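Local coordinates for polysialic acid O-acetyltransferase (Escherichia coli, PDB 3JQY) that transfers acetyl groups from acetyl-CoA to hydroxyls of capsular polysialic acid, acting as a trimer of left-handed beta-helix subunits, at the interface of chains A and B. Residues are numbered along the deposited sequence; one frame, centred on the assembly and turned at random. Chains: chain A/B, Polysialic acid O-acetyltransferase.

Contact 1: the interface of chains A and B. Residues chain A 150-153, 158; chain B 203, 217-219, 229.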
ATOM      1  N   PHE A 150      -7.638 -21.227  13.516  1.00 16.68           N
ATOM      2  CA  PHE A 150      -8.226 -22.023  14.593  1.00 15.83           C
ATOM      3  C   PHE A 150      -7.674 -21.630  15.955  1.00 17.67           C
ATOM      4  O   PHE A 150      -6.538 -21.158  16.070  1.00 18.43           O
ATOM      5  CB  PHE A 150      -7.932 -23.512  14.376  1.00 14.23           C
ATOM      6  CG  PHE A 150      -8.250 -23.995  12.999  1.00 14.72           C
ATOM      7  CD1 PHE A 150      -9.474 -24.588  12.729  1.00 16.16           C
ATOM      8  CD2 PHE A 150      -7.333 -23.854  11.966  1.00 17.42           C
ATOM      9  CE1 PHE A 150      -9.780 -25.028  11.454  1.00 16.33           C
ATOM     10  CE2 PHE A 150      -7.639 -24.296  10.683  1.00 18.45           C
ATOM     11  CZ  PHE A 150      -8.861 -24.888  10.434  1.00 18.49           C
ATOM     12  N   ASP A 151      -8.478 -21.836  16.993  1.00 17.76           N
ATOM     13  CA  ASP A 151      -7.988 -21.748  18.362  1.00 17.30           C
ATOM     14  C   ASP A 151      -7.253 -23.047  18.697  1.00 19.50           C
ATOM     15  O   ASP A 151      -7.758 -24.137  18.416  1.00 18.15           O
ATOM     16  CB  ASP A 151      -9.158 -21.527  19.323  1.00 24.42           C
ATOM     17  CG  ASP A 151      -8.724 -21.483  20.771  1.00 24.60           C
ATOM     18  OD1 ASP A 151      -8.523 -20.370  21.296  1.00 26.87           O
ATOM     19  OD2 ASP A 151      -8.577 -22.562  21.381  1.00 23.25           O
ATOM     20  N   ILE A 152      -6.061 -22.943  19.280  1.00 17.25           N
ATOM     21  CA  ILE A 152      -5.223 -24.129  19.481  1.00 18.80           C
ATOM     22  C   ILE A 152      -5.760 -25.057  20.568  1.00 22.74           C
ATOM     23  O   ILE A 152      -5.409 -26.238  20.623  1.00 24.31           O
ATOM     24  CB  ILE A 152      -3.756 -23.770  19.799  1.00 19.73           C
ATOM     25  CG1 ILE A 152      -3.663 -22.916  21.063  1.00 21.56           C
ATOM     26  CG2 ILE A 152      -3.106 -23.057  18.615  1.00 18.72           C
ATOM     27  CD1 ILE A 152      -2.238 -22.569  21.447  1.00 22.40           C
ATOM     28  N   HIS A 153      -6.613 -24.518  21.428  1.00 21.93           N
ATOM     29  CA  HIS A 153      -7.147 -25.290  22.542  1.00 24.70           C
ATOM     30  C   HIS A 153      -8.461 -25.980  22.173  1.00 25.45           C
ATOM     31  O   HIS A 153      -8.639 -27.169  22.435  1.00 29.63           O
ATOM     32  CB  HIS A 153      -7.302 -24.401  23.775  1.00 25.08           C
ATOM     33  CG  HIS A 153      -6.017 -23.774  24.225  1.00 26.77           C
ATOM     34  ND1 HIS A 153      -4.874 -24.509  24.460  1.00 33.23           N
ATOM     35  CD2 HIS A 153      -5.692 -22.483  24.478  1.00 26.08           C
ATOM     36  CE1 HIS A 153      -3.900 -23.698  24.837  1.00 32.47           C
ATOM     37  NE2 HIS A 153      -4.371 -22.464  24.860  1.00 36.50           N
ATOM     38  N   ILE A 158     -12.085 -20.017  14.135  1.00 17.91           N
ATOM     39  CA  ILE A 158     -12.558 -18.823  14.826  1.00 17.85           C
ATOM     40  C   ILE A 158     -12.603 -17.575  13.950  1.00 20.18           C
ATOM     41  O   ILE A 158     -12.890 -16.484  14.440  1.00 27.06           O
ATOM     42  CB  ILE A 158     -11.719 -18.528  16.082  1.00 19.87           C
ATOM     43  CG1 ILE A 158     -10.240 -18.363  15.707  1.00 21.89           C
ATOM     44  CG2 ILE A 158     -11.910 -19.646  17.101  1.00 21.00           C
ATOM     45  CD1 ILE A 158      -9.350 -17.893  16.853  1.00 25.48           C
TER
ATOM     46  N   MET B 203       2.331 -18.953  17.197  1.00 14.07           N
ATOM     47  CA  MET B 203       0.889 -19.146  17.349  1.00 10.88           C
ATOM     48  C   MET B 203       0.124 -17.877  17.742  1.00 14.76           C
ATOM     49  O   MET B 203      -0.776 -17.915  18.578  1.00 15.84           O
ATOM     50  CB  MET B 203       0.605 -20.303  18.313  1.00 18.43           C
ATOM     51  CG  MET B 203       0.993 -21.660  17.716  1.00 15.28           C
ATOM     52  SD  MET B 203       0.846 -23.063  18.852  1.00 22.71           S
ATOM     53  CE  MET B 203       2.211 -22.716  19.961  1.00 21.94           C
ATOM     54  N   ASN B 217      -2.787 -17.812  20.868  1.00 15.74           N
ATOM     55  CA  ASN B 217      -3.259 -19.190  20.892  1.00 17.58           C
ATOM     56  C   ASN B 217      -3.987 -19.581  19.615  1.00 17.09           C
ATOM     57  O   ASN B 217      -5.038 -20.213  19.670  1.00 17.51           O
ATOM     58  CB  ASN B 217      -4.184 -19.409  22.090  1.00 17.32           C
ATOM     59  CG  ASN B 217      -3.503 -19.125  23.417  1.00 25.48           C
ATOM     60  OD1 ASN B 217      -4.089 -18.519  24.316  1.00 31.97           O
ATOM     61  ND2 ASN B 217      -2.258 -19.555  23.541  1.00 18.57           N
ATOM     62  N   ILE B 218      -3.428 -19.213  18.464  1.00 16.04           N
ATOM     63  CA  ILE B 218      -4.039 -19.574  17.188  1.00 14.50           C
ATOM     64  C   ILE B 218      -3.073 -20.299  16.259  1.00 16.35           C
ATOM     65  O   ILE B 218      -1.861 -20.305  16.477  1.00 14.76           O
ATOM     66  CB  ILE B 218      -4.604 -18.331  16.449  1.00 14.05           C
ATOM     67  CG1 ILE B 218      -3.490 -17.324  16.141  1.00 18.78           C
ATOM     68  CG2 ILE B 218      -5.683 -17.670  17.275  1.00 20.55           C
ATOM     69  CD1 ILE B 218      -2.795 -17.548  14.819  1.00 15.69           C
ATOM     70  N   ILE B 219      -3.636 -20.906  15.219  1.00 13.67           N
ATOM     71  CA  ILE B 219      -2.873 -21.535  14.150  1.00 12.71           C
ATOM     72  C   ILE B 219      -3.753 -21.507  12.898  1.00 14.75           C
ATOM     73  O   ILE B 219      -4.979 -21.473  13.005  1.00 18.46           O
ATOM     74  CB  ILE B 219      -2.468 -22.981  14.510  1.00 13.26           C
ATOM     75  CG1 ILE B 219      -1.324 -23.460  13.613  1.00 13.21           C
ATOM     76  CG2 ILE B 219      -3.669 -23.930  14.430  1.00 17.42           C
ATOM     77  CD1 ILE B 219      -0.659 -24.743  14.096  1.00 15.61           C
ATOM     78  N   ILE B 229      -8.883 -28.250  13.252  1.00 19.00           N
ATOM     79  CA  ILE B 229      -7.464 -28.461  13.001  1.00 19.01           C
ATOM     80  C   ILE B 229      -7.205 -29.829  12.360  1.00 25.28           C
ATOM     81  O   ILE B 229      -6.384 -29.951  11.448  1.00 22.20           O
ATOM     82  CB  ILE B 229      -6.641 -28.312  14.293  1.00 17.47           C
ATOM     83  CG1 ILE B 229      -6.576 -26.836  14.700  1.00 18.28           C
ATOM     84  CG2 ILE B 229      -5.248 -28.891  14.106  1.00 20.23           C
ATOM     85  CD1 ILE B 229      -5.825 -26.575  15.982  1.00 20.36           C
TER
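A:Phe150 and B:Ile219 pair through their backbones as the antiparallel bridge that joins strand 149-151 of one subunit to strand 218-220 of the next. A:Phe150 N gives B:Ile219 O a bond of 2.7 Å; B:Ile219 N returns one to A:Phe150 O, 3.0 Å. One residue past the strand, A:Ile152 N bonds to B:Asn217 O at 2.9 Å. From A:Ile152 CB outward the side chain follows this corner: CB faces the B:Asn217 carbonyl oxygen, as do both branches. CG1 stands between the backbone N and carbonyl carbon (chi1 59°) and leans on B:Asn217 O; at the tip A:Ile152 CD1 ends 3.6 Å from B:Asn217 CA. A:Ile152 CG2 also reaches B:Ile218 and the thioether sulfur, B:Met203 SD, at 4.0 Å. A:His153 crosses the B:Asn217 amide with the planes 57° apart, and A:Ile152 CG1 lies over one face of the A:His153 imidazole. At the other end A:Phe150 CB lies 3.6 Å from B:Ile229 CG1, the two side chains running antiparallel alongside one another. The ring carbon A:Phe150 CG packs on B:Ile229 CG1 as well, at 3.7 Å. An alanine here would keep CB and probably the strand pairing, but would be likely to leave B:Ile229 CG1 without the ring carbons beside it and open a gap next to 3-10 helix 229-231. The site splices two subunits edge to edge in the homotrimer.

Contact 2: the interface of chains A and B. Residues chain A 148, 150, 155, 157; chain B 220-221, 223, 226-228, 235.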
ATOM      1  N   PRO A 148      -8.596 -20.485   6.838  1.00 15.16           N
ATOM      2  CA  PRO A 148      -9.109 -20.622   8.206  1.00 16.26           C
ATOM      3  C   PRO A 148      -8.044 -20.419   9.276  1.00 15.24           C
ATOM      4  O   PRO A 148      -6.880 -20.777   9.081  1.00 16.41           O
ATOM      5  CB  PRO A 148      -9.619 -22.062   8.245  1.00 17.88           C
ATOM      6  CG  PRO A 148      -8.815 -22.786   7.214  1.00 22.36           C
ATOM      7  CD  PRO A 148      -8.437 -21.782   6.157  1.00 18.83           C
ATOM      8  N   PHE A 150      -7.638 -21.227  13.516  1.00 16.68           N
ATOM      9  CA  PHE A 150      -8.226 -22.023  14.593  1.00 15.83           C
ATOM     10  C   PHE A 150      -7.674 -21.630  15.955  1.00 17.67           C
ATOM     11  O   PHE A 150      -6.538 -21.158  16.070  1.00 18.43           O
ATOM     12  CB  PHE A 150      -7.932 -23.512  14.376  1.00 14.23           C
ATOM     13  CG  PHE A 150      -8.250 -23.995  12.999  1.00 14.72           C
ATOM     14  CD1 PHE A 150      -9.474 -24.588  12.729  1.00 16.16           C
ATOM     15  CD2 PHE A 150      -7.333 -23.854  11.966  1.00 17.42           C
ATOM     16  CE1 PHE A 150      -9.780 -25.028  11.454  1.00 16.33           C
ATOM     17  CE2 PHE A 150      -7.639 -24.296  10.683  1.00 18.45           C
ATOM     18  CZ  PHE A 150      -8.861 -24.888  10.434  1.00 18.49           C
ATOM     19  N   LYS A 155      -9.514 -26.179  18.986  1.00 21.98           N
ATOM     20  CA  LYS A 155      -9.235 -26.818  17.698  1.00 20.42           C
ATOM     21  C   LYS A 155     -10.253 -26.400  16.633  1.00 20.95           C
ATOM     22  O   LYS A 155     -10.216 -26.873  15.496  1.00 23.41           O
ATOM     23  CB  LYS A 155      -9.207 -28.340  17.845  1.00 26.31           C
ATOM     24  CG  LYS A 155      -8.499 -28.835  19.102  1.00 29.81           C
ATOM     25  CD  LYS A 155      -6.997 -28.945  18.913  1.00 36.70           C
ATOM     26  CE  LYS A 155      -6.351 -29.790  20.020  1.00 45.12           C
ATOM     27  NZ  LYS A 155      -6.126 -29.058  21.314  1.00 35.14           N
ATOM     28  N   ARG A 157     -12.362 -23.577  14.203  1.00 19.76           N
ATOM     29  CA  ARG A 157     -12.160 -22.351  13.446  1.00 21.74           C
ATOM     30  C   ARG A 157     -12.783 -21.149  14.158  1.00 22.76           C
ATOM     31  O   ARG A 157     -13.877 -21.244  14.719  1.00 25.21           O
ATOM     32  CB  ARG A 157     -12.729 -22.501  12.035  1.00 20.37           C
ATOM     33  CG  ARG A 157     -12.685 -21.217  11.245  1.00 21.33           C
ATOM     34  CD  ARG A 157     -12.991 -21.430   9.769  1.00 16.72           C
ATOM     35  NE  ARG A 157     -12.752 -20.184   9.051  1.00 21.49           N
ATOM     36  CZ  ARG A 157     -13.042 -19.969   7.774  1.00 23.49           C
ATOM     37  NH1 ARG A 157     -13.600 -20.921   7.042  1.00 26.03           N
ATOM     38  NH2 ARG A 157     -12.776 -18.789   7.232  1.00 22.87           N
TER
ATOM     39  N   TRP B 220      -3.131 -21.505  11.724  1.00 14.86           N
ATOM     40  CA  TRP B 220      -3.857 -21.375  10.454  1.00 12.40           C
ATOM     41  C   TRP B 220      -3.731 -22.644   9.622  1.00 13.38           C
ATOM     42  O   TRP B 220      -2.907 -23.507   9.916  1.00 12.29           O
ATOM     43  CB  TRP B 220      -3.283 -20.200   9.654  1.00 11.54           C
ATOM     44  CG  TRP B 220      -1.836 -20.425   9.318  1.00 11.85           C
ATOM     45  CD1 TRP B 220      -0.765 -20.234  10.144  1.00 12.42           C
ATOM     46  CD2 TRP B 220      -1.307 -20.930   8.084  1.00 12.81           C
ATOM     47  NE1 TRP B 220       0.401 -20.576   9.497  1.00 11.21           N
ATOM     48  CE2 TRP B 220       0.096 -21.008   8.231  1.00 10.89           C
ATOM     49  CE3 TRP B 220      -1.882 -21.308   6.863  1.00 16.02           C
ATOM     50  CZ2 TRP B 220       0.935 -21.446   7.202  1.00 10.95           C
ATOM     51  CZ3 TRP B 220      -1.043 -21.755   5.840  1.00 13.34           C
ATOM     52  CH2 TRP B 220       0.345 -21.821   6.019  1.00 15.10           C
ATOM     53  N   ALA B 221      -4.547 -22.750   8.576  1.00 13.27           N
ATOM     54  CA  ALA B 221      -4.395 -23.820   7.597  1.00 14.86           C
ATOM     55  C   ALA B 221      -4.661 -23.291   6.195  1.00 15.81           C
ATOM     56  O   ALA B 221      -5.318 -22.261   6.020  1.00 18.43           O
ATOM     57  CB  ALA B 221      -5.329 -24.987   7.918  1.00 18.11           C
ATOM     58  N   THR B 223      -6.219 -25.019   3.533  1.00 25.74           N
ATOM     59  CA  THR B 223      -7.528 -25.416   3.002  1.00 36.11           C
ATOM     60  C   THR B 223      -8.683 -24.596   3.569  1.00 29.85           C
ATOM     61  O   THR B 223      -8.835 -24.480   4.781  1.00 33.63           O
ATOM     62  CB  THR B 223      -7.851 -26.889   3.316  1.00 35.77           C
ATOM     63  OG1 THR B 223      -6.643 -27.652   3.408  1.00 42.37           O
ATOM     64  CG2 THR B 223      -8.757 -27.476   2.235  1.00 34.58           C
ATOM     65  N   ALA B 226     -11.342 -26.770   5.819  1.00 35.54           N
ATOM     66  CA  ALA B 226     -11.098 -27.211   7.191  1.00 32.11           C
ATOM     67  C   ALA B 226     -11.898 -26.414   8.222  1.00 33.18           C
ATOM     68  O   ALA B 226     -11.806 -25.189   8.279  1.00 28.78           O
ATOM     69  CB  ALA B 226      -9.607 -27.149   7.510  1.00 21.72           C
ATOM     70  N   GLU B 227     -12.679 -27.119   9.038  1.00 29.70           N
ATOM     71  CA  GLU B 227     -13.418 -26.488  10.128  1.00 32.29           C
ATOM     72  C   GLU B 227     -12.791 -26.833  11.478  1.00 25.53           C
ATOM     73  O   GLU B 227     -13.031 -26.158  12.483  1.00 26.38           O
ATOM     74  CB  GLU B 227     -14.891 -26.903  10.097  1.00 32.32           C
ATOM     75  CG  GLU B 227     -15.561 -26.678   8.748  1.00 44.71           C
ATOM     76  CD  GLU B 227     -17.073 -26.568   8.849  1.00 51.14           C
ATOM     77  OE1 GLU B 227     -17.701 -26.107   7.871  1.00 51.29           O
ATOM     78  OE2 GLU B 227     -17.632 -26.934   9.906  1.00 53.13           O
ATOM     79  N   LEU B 228     -11.987 -27.892  11.486  1.00 23.01           N
ATOM     80  CA  LEU B 228     -11.234 -28.291  12.667  1.00 23.90           C
ATOM     81  C   LEU B 228      -9.774 -28.427  12.283  1.00 21.20           C
ATOM     82  O   LEU B 228      -9.461 -28.696  11.126  1.00 20.87           O
ATOM     83  CB  LEU B 228     -11.729 -29.632  13.203  1.00 26.99           C
ATOM     84  CG  LEU B 228     -13.169 -29.723  13.708  1.00 29.51           C
ATOM     85  CD1 LEU B 228     -13.538 -31.178  13.970  1.00 32.41           C
ATOM     86  CD2 LEU B 228     -13.349 -28.878  14.958  1.00 30.57           C
ATOM     87  N   CYS B 235      -1.550 -28.642   9.160  1.00 18.92           N
ATOM     88  CA  CYS B 235      -1.984 -27.928  10.352  1.00 17.28           C
ATOM     89  C   CYS B 235      -1.917 -28.844  11.571  1.00 14.97           C
ATOM     90  O   CYS B 235      -1.373 -28.474  12.611  1.00 19.21           O
ATOM     91  CB  CYS B 235      -3.412 -27.411  10.162  1.00 14.85           C
ATOM     92  SG  CYS B 235      -3.993 -26.367  11.501  1.00 18.35           S
TER
HETATM   93  O   HOH W   1     -13.499 -23.657   7.030  1.00 30.34           O
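With CG anti to its carbonyl carbon (chi1 -49°) and the ring turned to chi2 -95°, A:Phe150 sends its phenyl tip between B:Ala221 and the segment B:Ala226 to B:Leu228. A:Phe150 CE2 meets the methyl of B:Ala221 at CB, 3.7 Å away, and A:Phe150 CZ meets B:Ala226 CB at 3.8 Å. On the opposite rim A:Phe150 CE1 lies 3.8 Å from B:Leu228 CA, while the carbonyl carbon of B:Glu227 sits at the ring edge, in plane. The thiol of B:Cys235, on helix 233-245, is a more distant neighbour on the CD2 side. Backbone bonds flank the phenyl group. B:Ala221 N donates to A:Pro148 O at 3.1 Å, and A:Arg157 N donates a long bond, 3.2 Å, to B:Glu227 O, of a residue that is poorly ordered. The A:Arg157 side chain, CG anti to the backbone N (chi1 174°) and extended as far as NE, carries its guanidinium past A:Pro148, whose CA lies over one face toward the rim. From there A:Arg157 NH1 contacts a water at 2.7 Å, and that water lies 2.6 Å from B:Ala226 O, so the arginine meets the partner's backbone indirectly. The carboxylate of B:Glu227 does not touch this guanidinium. The aromatic plug and its flanking bonds fasten the C-terminal segment of one subunit against its neighbour, adding to the cohesion of the trimer.

Contact 3: the interface of chains A and B. Residues chain A 140, 142, 177, 179, 195; chain B 174, 192-193.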
ATOM      1  N   ILE A 140     -11.125  -2.115  -0.779  1.00  9.01           N
ATOM      2  CA  ILE A 140     -11.360  -3.545  -0.631  1.00 10.14           C
ATOM      3  C   ILE A 140     -12.320  -3.807   0.518  1.00 12.81           C
ATOM      4  O   ILE A 140     -12.089  -3.364   1.644  1.00 12.00           O
ATOM      5  CB  ILE A 140     -10.050  -4.300  -0.328  1.00 13.38           C
ATOM      6  CG1 ILE A 140      -9.044  -4.088  -1.457  1.00 12.92           C
ATOM      7  CG2 ILE A 140     -10.329  -5.787  -0.106  1.00 12.31           C
ATOM      8  CD1 ILE A 140      -7.635  -4.556  -1.109  1.00 15.17           C
ATOM      9  N   ARG A 142     -13.391  -6.783   2.474  1.00 10.75           N
ATOM     10  CA  ARG A 142     -12.954  -8.155   2.707  1.00 12.21           C
ATOM     11  C   ARG A 142     -13.769  -8.827   3.812  1.00 13.72           C
ATOM     12  O   ARG A 142     -13.396  -8.771   4.987  1.00 13.86           O
ATOM     13  CB  ARG A 142     -11.464  -8.176   3.057  1.00 14.58           C
ATOM     14  CG  ARG A 142     -10.843  -9.560   2.977  1.00 15.80           C
ATOM     15  CD  ARG A 142      -9.366  -9.538   3.336  1.00 17.95           C
ATOM     16  NE  ARG A 142      -8.586  -8.704   2.417  1.00 28.07           N
ATOM     17  CZ  ARG A 142      -8.153  -9.102   1.222  1.00 25.60           C
ATOM     18  NH1 ARG A 142      -8.426 -10.330   0.784  1.00 28.11           N
ATOM     19  NH2 ARG A 142      -7.444  -8.274   0.460  1.00 17.20           N
ATOM     20  N   SER A 177      -9.103  -0.617   3.201  1.00  9.09           N
ATOM     21  CA  SER A 177      -9.731  -1.930   3.345  1.00  8.69           C
ATOM     22  C   SER A 177     -10.720  -1.890   4.497  1.00 11.33           C
ATOM     23  O   SER A 177     -10.404  -1.400   5.583  1.00 13.81           O
ATOM     24  CB  SER A 177      -8.706  -3.036   3.622  1.00 11.70           C
ATOM     25  OG  SER A 177      -7.997  -3.390   2.450  1.00 14.22           O
ATOM     26  N   MET A 179     -12.674  -4.516   6.798  1.00 10.13           N
ATOM     27  CA  MET A 179     -12.512  -5.924   7.117  1.00 15.26           C
ATOM     28  C   MET A 179     -13.832  -6.517   7.591  1.00 12.08           C
ATOM     29  O   MET A 179     -14.842  -5.817   7.687  1.00 13.52           O
ATOM     30  CB  MET A 179     -11.414  -6.122   8.173  1.00 14.84           C
ATOM     31  CG  MET A 179     -10.008  -5.703   7.726  1.00 17.34           C
ATOM     32  SD  MET A 179      -9.578  -6.316   6.088  1.00 20.04           S
ATOM     33  CE  MET A 179      -7.785  -6.354   6.148  1.00 23.55           C
ATOM     34  N   ILE A 195      -7.297   0.934   7.440  1.00  9.43           N
ATOM     35  CA  ILE A 195      -7.820  -0.424   7.513  1.00 10.69           C
ATOM     36  C   ILE A 195      -8.813  -0.462   8.672  1.00 11.52           C
ATOM     37  O   ILE A 195      -8.439  -0.276   9.834  1.00 11.88           O
ATOM     38  CB  ILE A 195      -6.723  -1.474   7.695  1.00 13.95           C
ATOM     39  CG1 ILE A 195      -5.766  -1.436   6.497  1.00 14.02           C
ATOM     40  CG2 ILE A 195      -7.351  -2.847   7.860  1.00 11.69           C
ATOM     41  CD1 ILE A 195      -4.717  -2.545   6.496  1.00 14.79           C
TER
ATOM     42  N   ARG B 174      -1.211 -10.404   2.481  1.00 10.32           N
ATOM     43  CA  ARG B 174      -0.943  -9.522   1.358  1.00 11.00           C
ATOM     44  C   ARG B 174      -0.572  -8.102   1.791  1.00  9.47           C
ATOM     45  O   ARG B 174      -1.078  -7.584   2.790  1.00  9.39           O
ATOM     46  CB  ARG B 174      -2.175  -9.498   0.453  1.00 12.06           C
ATOM     47  CG  ARG B 174      -2.169  -8.457  -0.637  1.00 14.26           C
ATOM     48  CD  ARG B 174      -3.480  -8.580  -1.422  1.00 20.53           C
ATOM     49  NE  ARG B 174      -3.712  -7.441  -2.302  1.00 24.15           N
ATOM     50  CZ  ARG B 174      -4.875  -7.181  -2.893  1.00 25.09           C
ATOM     51  NH1 ARG B 174      -5.927  -7.975  -2.690  1.00 24.64           N
ATOM     52  NH2 ARG B 174      -4.987  -6.122  -3.682  1.00 26.09           N
ATOM     53  N   TYR B 192      -3.160  -8.799   6.555  1.00 11.73           N
ATOM     54  CA  TYR B 192      -3.106  -7.880   5.421  1.00 13.27           C
ATOM     55  C   TYR B 192      -2.711  -6.482   5.863  1.00  8.87           C
ATOM     56  O   TYR B 192      -3.234  -5.975   6.862  1.00  8.94           O
ATOM     57  CB  TYR B 192      -4.483  -7.780   4.745  1.00 12.42           C
ATOM     58  CG  TYR B 192      -4.518  -6.680   3.709  1.00 12.36           C
ATOM     59  CD1 TYR B 192      -4.296  -6.957   2.366  1.00 13.26           C
ATOM     60  CD2 TYR B 192      -4.721  -5.358   4.081  1.00 12.76           C
ATOM     61  CE1 TYR B 192      -4.293  -5.947   1.416  1.00 14.09           C
ATOM     62  CE2 TYR B 192      -4.718  -4.343   3.144  1.00 13.63           C
ATOM     63  CZ  TYR B 192      -4.499  -4.643   1.816  1.00 12.41           C
ATOM     64  OH  TYR B 192      -4.499  -3.631   0.886  1.00 16.85           O
ATOM     65  N   GLY B 193      -1.799  -5.856   5.121  1.00  9.18           N
ATOM     66  CA  GLY B 193      -1.521  -4.439   5.294  1.00 10.85           C
ATOM     67  C   GLY B 193      -0.580  -4.109   6.439  1.00 10.72           C
ATOM     68  O   GLY B 193      -0.286  -2.939   6.691  1.00 11.99           O
TER
HETATM   69  O   HOH W   2      -6.254  -1.659   1.562  1.00 14.50           O
HETATM   70  O   HOH W   3      -6.410 -10.644  -1.784  1.00 30.83           O
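The backbone turns at B:Tyr192 and B:Gly193, the glycine in a positive-phi conformation, a bend that presents the tyrosine to strands 139-142, 176-178 and 195-196 of chain A. With CG anti to the backbone N (chi1 171°), the phenol lies among side chains from successive turns of that subunit: A:Ser177 OG, A:Met179 CE and A:Arg142 NH2 all stand on one side of the ring plane, toward its rim. A:Ile195 CD1 instead comes in at the ring edge, in plane, 3.7 Å from B:Tyr192 CD2. A:Met179 crosses the tyrosine at about a right angle and sets its terminal methyl CE 3.8 Å from B:Tyr192 CD2. A:Ser177 OG approaches B:Tyr192 CE2 to 3.5 Å, and A:Ile140 meets the phenol tip to tip, its CD1 3.8 Å from B:Tyr192 OH. The two hydroxyls share a water, 2.6 Å from A:Ser177 OG and 2.7 Å from B:Tyr192 OH, which gives the phenol oxygen a polar partner beside the apolar side chains around it. A:Arg142 NH2 comes over the CD1-CE1 side, 3.9 Å from B:Tyr192 CD1, and meets B:Arg174 NH1 at its edge, the guanidinium planes 85° apart. A water 2.9 Å from B:Arg174 NH1 also contacts A:Arg142 NH1, and would probably ease the repulsion between like charges. B:Arg174 probably also takes part in acetyl-CoA binding, which would place this contact near the cofactor site. The site lies where the left-handed beta-helix flank of chain A faces the turns of chain B, within the trimer interface.

Contact 1 and contact 2 are neighbours, their C-alpha centres about 8 Å apart, and they share A:Phe150: its backbone and ring root serve contact 1, its ring tip contact 2. Both draw on strand 149-151 of chain A and strand 218-220 of chain B. Contact 3 lies about 21 Å from each and uses the beta-helix turns of both chains, whereas contacts 1 and 2 set the 148-158 segment of chain A against the C-terminal part of chain B. The interface thus combines backbone-paired grips with a water-bridged tyrosine contact well away from them. Such widely spaced attachments would help fix the relative orientation of adjacent subunits in the homotrimer.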